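Local coordinates for adenosylmethionine-8-amino-7-oxononanoate aminotransferase (Methanocaldococcus jannaschii, PDB 6ZHK), which catalyses pyridoxal-phosphate-dependent transfer of amino groups, acting as a thermostable D-amino acid transaminase, at the interface of chains A and B. Coordinates in Å, arbitrary orientation; residue numbers count along the deposited sequence, not the author numbering. Chains: chain A/B, Adenosylmethionine-8-amino-7-oxononanoate aminotransferase.

Contact 1: the interface of chains A and B. Residues chain A 123, 155, 157-159; chain B 335-337.
A:Asp158, in the loop just before helix 160-165, faces the irregular stretch B:His335 to B:His337, where B:Gly336 turns the chain with a positive phi. This is the active-site seam of a class-III, pyridoxal-phosphate-dependent aminotransferase, a homodimer in which both chains line each cofactor pocket; no cofactor is modelled here. The backbone N of A:Asp158 donates to B:His337 NE2 at 2.9 Å, arriving at the edge of the imidazole and lying in its plane. The side chain of A:Asp158 grips the same stretch a second way: the backbone N of B:Gly336 donates to carboxylate OD2 at 2.9 Å, on the anti side and 31° out of the carboxylate plane. The other oxygen, OD1, takes the phenol OH of A:Tyr155 at 2.8 Å from above that plane, a bond within chain A that is likely to limit turning of the carboxylate. With CG beside the backbone N (chi1 -58°), the A:Asp158 and B:His337 side chains pass in opposite directions, carboxylate and imidazole tilted by 19°. A:Asp158 CB sits over a face of the B:His335 ring, 3.6 Å from its centroid, in a CH-pi contact. An alanine in place of A:Asp158 would probably leave the B:Gly336 N-H and the A:Tyr155 hydroxyl without their acceptor and let the B:335-337 loop shift. A:Ala123, a predicted cofactor-binding residue at the start of helix 122-140, lies over the opposite imidazole face of B:His337, though its modelled closeness is doubtful.

Contact 2: the interface of chains A and B. Residues chain A 40; chain B 84-85, 96.
A:Glu40 lies across the interface between B:Val96 and B:Lys84, with B:Val96 beside its CG and B:Lys84 meeting its carboxylate. The better-packed part lies near the root of the glutamate. Methyl CG2 of B:Val96 rests 3.7 Å from A:Glu40 CG, and the two side chains run alongside each other in the same direction. Across from this, methyl CG2 of B:Ile85 comes within 3.8 Å of the backbone carbonyl O of A:Glu40. B:Lys84 CB approaches that same oxygen at 3.9 Å. The carbonyl is thus bordered by carbon of the adjacent B:Lys84 and B:Ile85, the side-chain CG by B:Val96. The outer part is looser and polar. The ammonium NZ of B:Lys84 both hydrogen-bonds to and forms a salt bridge with OE1 of A:Glu40 at 3.1 Å, coming from 48° above the carboxylate plane, which suggests that charge attraction counts for more than bond direction. A:Glu40 makes the turn toward the lysine at chi2 (-103°), and the long B:Lys84 chain crosses obliquely to meet it, bending at chi4 (-141°). The pairing is likely to neutralise two charges brought together by dimerisation. In the fold, A:Glu40 belongs to strand 38-43 of chain A, whereas B:Lys84 and B:Ile85 follow helix 72-82 of chain B and B:Val96 opens helix 96-108, so the strand lies against the loop after helix 72-82 and the first turn of helix 96-108.

Contact 3: the interface of chains A and B. Residues chain A 24, 26, 62, 429, 431; chain B 89, 91-92.
B:Leu91 is wedged between A:Arg431 and A:Pro24 at the active-site rim of this class-III aminotransferase dimer, where A:Arg431 is a predicted substrate-binding residue. Packing contacts come first. B:Leu91 CB stands 3.7 Å above the guanidinium plane of A:Arg431, over its centre, with the side chains nearly perpendicular. The arginine reaches this place as a straight chain (chi2 177°, chi3 173°). On the leucine's other flank the contact is apolar, CD1 touching A:Pro24 CG at 3.6 Å. A:Ile62 CG1 makes another apolar contact, 3.7 Å from B:Thr89 CB, while the threonine's methyl CG2 packs against the hydroxyl OH of A:Tyr429 at 3.5 Å. Water supplies the polar link: one molecule joins A:Tyr429 OH, A:Arg431 NH1 and the carbonyl O of B:Leu91, sitting in the guanidinium plane at its edge, 3.1 Å from NH1. Although NH1 is also close to that carbonyl, its N-H is directed away, toward the water. Direct hydrogen bonding across is slight, a weak one running from B:Gly92 N to A:Thr26 OG1 at 3.3 Å. Bonds within each chain set these groups: A:Thr26 OG1 donates to A:Pro24 O at 2.7 Å, and B:Leu91 N donates almost straight to B:Thr89 OG1 at 3.0 Å.

Contact 1: the interface of chains A and B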
loop_
_atom_site.group_PDB
_atom_site.type_symbol
_atom_site.label_atom_id
_atom_site.label_comp_id
_atom_site.label_asym_id
_atom_site.label_seq_id
_atom_site.Cartn_x
_atom_site.Cartn_y
_atom_site.Cartn_z
ATOM N N ALA A 123 3.619 5.616 1.761
ATOM C CA ALA A 123 2.478 6.506 1.581
ATOM C C ALA A 123 1.344 6.076 2.532
ATOM O O ALA A 123 0.630 6.925 3.048
ATOM C CB ALA A 123 1.989 6.498 0.131
ATOM N N TYR A 155 7.204 15.861 0.130
ATOM C CA TYR A 155 6.637 14.737 -0.599
ATOM C C TYR A 155 6.448 13.605 0.415
ATOM O O TYR A 155 7.364 13.318 1.172
ATOM C CB TYR A 155 7.604 14.282 -1.707
ATOM C CG TYR A 155 7.084 13.052 -2.417
ATOM C CD1 TYR A 155 6.151 13.163 -3.437
ATOM C CD2 TYR A 155 7.538 11.780 -2.064
ATOM C CE1 TYR A 155 5.595 12.044 -4.043
ATOM C CE2 TYR A 155 7.047 10.649 -2.706
ATOM C CZ TYR A 155 6.072 10.798 -3.681
ATOM O OH TYR A 155 5.598 9.674 -4.291
ATOM N N GLY A 157 4.173 10.782 -0.701
ATOM C CA GLY A 157 3.571 9.686 -1.437
ATOM C C GLY A 157 2.462 10.177 -2.351
ATOM O O GLY A 157 2.147 11.378 -2.379
ATOM N N ASP A 158 1.766 9.211 -2.973
ATOM C CA ASP A 158 0.906 9.583 -4.092
ATOM C C ASP A 158 -0.578 9.241 -3.884
ATOM O O ASP A 158 -1.383 9.527 -4.781
ATOM C CB ASP A 158 1.315 8.843 -5.375
ATOM C CG ASP A 158 2.755 9.106 -5.772
ATOM O OD1 ASP A 158 3.214 10.242 -5.548
ATOM O OD2 ASP A 158 3.400 8.135 -6.159
ATOM N N THR A 159 -0.968 8.596 -2.749
ATOM C CA THR A 159 -2.389 8.453 -2.495
ATOM C C THR A 159 -2.976 9.809 -2.053
ATOM O O THR A 159 -2.247 10.764 -1.805
ATOM C CB THR A 159 -2.629 7.298 -1.517
ATOM O OG1 THR A 159 -1.739 7.549 -0.422
ATOM C CG2 THR A 159 -2.249 5.975 -2.132
ATOM N N HIS B 335 2.556 8.728 -10.508
ATOM C CA HIS B 335 2.155 7.897 -9.402
ATOM C C HIS B 335 3.089 6.674 -9.436
ATOM O O HIS B 335 3.480 6.199 -10.498
ATOM C CB HIS B 335 0.716 7.428 -9.601
ATOM C CG HIS B 335 0.155 6.768 -8.396
ATOM N ND1 HIS B 335 -0.726 7.446 -7.618
ATOM C CD2 HIS B 335 0.429 5.576 -7.783
ATOM C CE1 HIS B 335 -1.050 6.669 -6.594
ATOM N NE2 HIS B 335 -0.352 5.515 -6.672
ATOM N N GLY B 336 3.399 6.136 -8.261
ATOM C CA GLY B 336 4.019 4.811 -8.232
ATOM C C GLY B 336 4.941 4.699 -7.043
ATOM O O GLY B 336 5.895 5.445 -6.951
ATOM N N HIS B 337 4.639 3.791 -6.123
ATOM C CA HIS B 337 5.529 3.750 -4.976
ATOM C C HIS B 337 6.708 2.819 -5.245
ATOM O O HIS B 337 6.744 2.134 -6.266
ATOM C CB HIS B 337 4.744 3.395 -3.722
ATOM C CG HIS B 337 3.829 4.529 -3.408
ATOM N ND1 HIS B 337 2.531 4.329 -2.927
ATOM C CD2 HIS B 337 4.034 5.871 -3.568
ATOM C CE1 HIS B 337 1.973 5.530 -2.825
ATOM N NE2 HIS B 337 2.898 6.508 -3.234
#

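Contact 2: the interface of chains A and B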
loop_
_atom_site.group_PDB
_atom_site.type_symbol
_atom_site.label_atom_id
_atom_site.label_comp_id
_atom_site.label_asym_id
_atom_site.label_seq_id
_atom_site.Cartn_x
_atom_site.Cartn_y
_atom_site.Cartn_z
ATOM N N GLU A 40 17.220 -8.859 -14.424
ATOM C CA GLU A 40 16.991 -10.303 -14.339
ATOM C C GLU A 40 17.516 -10.864 -13.029
ATOM O O GLU A 40 16.999 -11.851 -12.518
ATOM C CB GLU A 40 17.594 -11.037 -15.553
ATOM C CG GLU A 40 16.848 -12.361 -15.821
ATOM C CD GLU A 40 17.632 -13.553 -15.345
ATOM O OE1 GLU A 40 17.114 -14.704 -15.415
ATOM O OE2 GLU A 40 18.779 -13.324 -14.911
ATOM N N LYS B 84 17.402 -15.019 -7.241
ATOM C CA LYS B 84 17.801 -14.188 -8.376
ATOM C C LYS B 84 17.895 -12.718 -7.981
ATOM O O LYS B 84 18.938 -12.094 -8.145
ATOM C CB LYS B 84 16.781 -14.329 -9.510
ATOM C CG LYS B 84 16.773 -15.668 -10.228
ATOM C CD LYS B 84 15.526 -15.735 -11.087
ATOM C CE LYS B 84 15.718 -16.671 -12.252
ATOM N NZ LYS B 84 15.095 -16.188 -13.515
ATOM N N ILE B 85 16.758 -12.138 -7.557
ATOM C CA ILE B 85 16.687 -10.764 -7.084
ATOM C C ILE B 85 15.278 -10.532 -6.516
ATOM O O ILE B 85 14.278 -10.916 -7.112
ATOM C CB ILE B 85 16.986 -9.722 -8.188
ATOM C CG1 ILE B 85 16.952 -8.299 -7.614
ATOM C CG2 ILE B 85 16.056 -9.901 -9.382
ATOM C CD1 ILE B 85 17.378 -7.227 -8.604
ATOM N N VAL B 96 11.925 -8.994 -15.031
ATOM C CA VAL B 96 11.310 -10.114 -15.785
ATOM C C VAL B 96 9.951 -10.580 -15.253
ATOM O O VAL B 96 9.012 -10.791 -16.038
ATOM C CB VAL B 96 12.260 -11.323 -15.939
ATOM C CG1 VAL B 96 11.584 -12.474 -16.696
ATOM C CG2 VAL B 96 13.522 -10.874 -16.671
#

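Contact 3: the interface of chains A and B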
loop_
_atom_site.group_PDB
_atom_site.type_symbol
_atom_site.label_atom_id
_atom_site.label_comp_id
_atom_site.label_asym_id
_atom_site.label_seq_id
_atom_site.Cartn_x
_atom_site.Cartn_y
_atom_site.Cartn_z
ATOM N N PRO A 24 5.185 3.107 -13.466
ATOM C CA PRO A 24 5.032 4.230 -12.537
ATOM C C PRO A 24 5.965 5.380 -12.976
ATOM O O PRO A 24 7.074 5.121 -13.459
ATOM C CB PRO A 24 5.553 3.622 -11.214
ATOM C CG PRO A 24 6.525 2.464 -11.621
ATOM C CD PRO A 24 5.822 1.914 -12.859
ATOM N N THR A 26 6.307 7.467 -15.410
ATOM C CA THR A 26 7.030 7.293 -16.651
ATOM C C THR A 26 6.138 7.728 -17.819
ATOM O O THR A 26 4.993 7.277 -17.945
ATOM C CB THR A 26 7.344 5.787 -16.856
ATOM O OG1 THR A 26 8.289 5.242 -15.914
ATOM C CG2 THR A 26 7.863 5.484 -18.260
ATOM N N ILE A 62 15.682 3.002 -5.953
ATOM C CA ILE A 62 14.797 4.084 -5.523
ATOM C C ILE A 62 14.712 4.071 -3.983
ATOM O O ILE A 62 13.606 4.115 -3.366
ATOM C CB ILE A 62 13.427 4.111 -6.248
ATOM C CG1 ILE A 62 13.471 3.665 -7.717
ATOM C CG2 ILE A 62 12.710 5.479 -6.052
ATOM C CD1 ILE A 62 14.253 4.587 -8.627
ATOM N N TYR A 429 23.704 2.855 -12.661
ATOM C CA TYR A 429 22.299 3.163 -12.806
ATOM C C TYR A 429 22.020 4.315 -11.845
ATOM O O TYR A 429 22.219 4.177 -10.626
ATOM C CB TYR A 429 21.405 1.981 -12.375
ATOM C CG TYR A 429 19.943 2.383 -12.335
ATOM C CD1 TYR A 429 19.318 2.962 -13.433
ATOM C CD2 TYR A 429 19.195 2.154 -11.193
ATOM C CE1 TYR A 429 17.972 3.358 -13.395
ATOM C CE2 TYR A 429 17.851 2.506 -11.141
ATOM C CZ TYR A 429 17.247 3.110 -12.238
ATOM O OH TYR A 429 15.953 3.523 -12.052
ATOM N N ARG A 431 18.830 7.304 -11.293
ATOM C CA ARG A 431 17.586 7.962 -11.695
ATOM C C ARG A 431 17.574 9.395 -11.169
ATOM O O ARG A 431 17.618 9.598 -9.960
ATOM C CB ARG A 431 16.319 7.252 -11.178
ATOM C CG ARG A 431 15.040 7.894 -11.704
ATOM C CD ARG A 431 13.816 7.120 -11.236
ATOM N NE ARG A 431 12.556 7.773 -11.564
ATOM C CZ ARG A 431 11.879 7.584 -12.703
ATOM N NH1 ARG A 431 12.354 6.798 -13.683
ATOM N NH2 ARG A 431 10.737 8.217 -12.847
ATOM N N THR B 89 13.486 -1.760 -9.657
ATOM C CA THR B 89 12.398 -0.792 -9.870
ATOM C C THR B 89 11.643 -1.024 -11.188
ATOM O O THR B 89 12.236 -1.430 -12.205
ATOM C CB THR B 89 12.944 0.646 -9.751
ATOM O OG1 THR B 89 11.795 1.453 -9.531
ATOM C CG2 THR B 89 13.702 1.114 -10.979
ATOM N N LEU B 91 10.275 2.075 -12.056
ATOM C CA LEU B 91 10.327 3.479 -12.426
ATOM C C LEU B 91 11.389 3.621 -13.529
ATOM O O LEU B 91 12.585 3.656 -13.217
ATOM C CB LEU B 91 10.678 4.344 -11.192
ATOM C CG LEU B 91 9.480 4.695 -10.281
ATOM C CD1 LEU B 91 9.169 3.525 -9.340
ATOM C CD2 LEU B 91 9.763 5.979 -9.484
ATOM N N GLY B 92 10.959 3.618 -14.799
ATOM C CA GLY B 92 11.879 3.848 -15.930
ATOM C C GLY B 92 12.741 2.611 -16.232
ATOM O O GLY B 92 13.662 2.692 -17.016
HETATM O O HOH W 1 15.098 5.511 -14.266
#

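The contacts form a band along one side of the dimer interface, with contact 3 in the middle: the centre of its C-alpha atoms lies about 14 Å from that of contact 1 and 16 Å from that of contact 2, while contacts 1 and 2 are about 25 Å apart. They share no residue, but contacts 2 and 3 draw on one stretch of chain B, from the end of helix 72-82 to the start of helix 96-108. Contact 1 adds a distant loop. The two-fold axis repeats all three; contacts 1 and 3 probably link active-site formation to dimerisation, while contact 2 lies farther out.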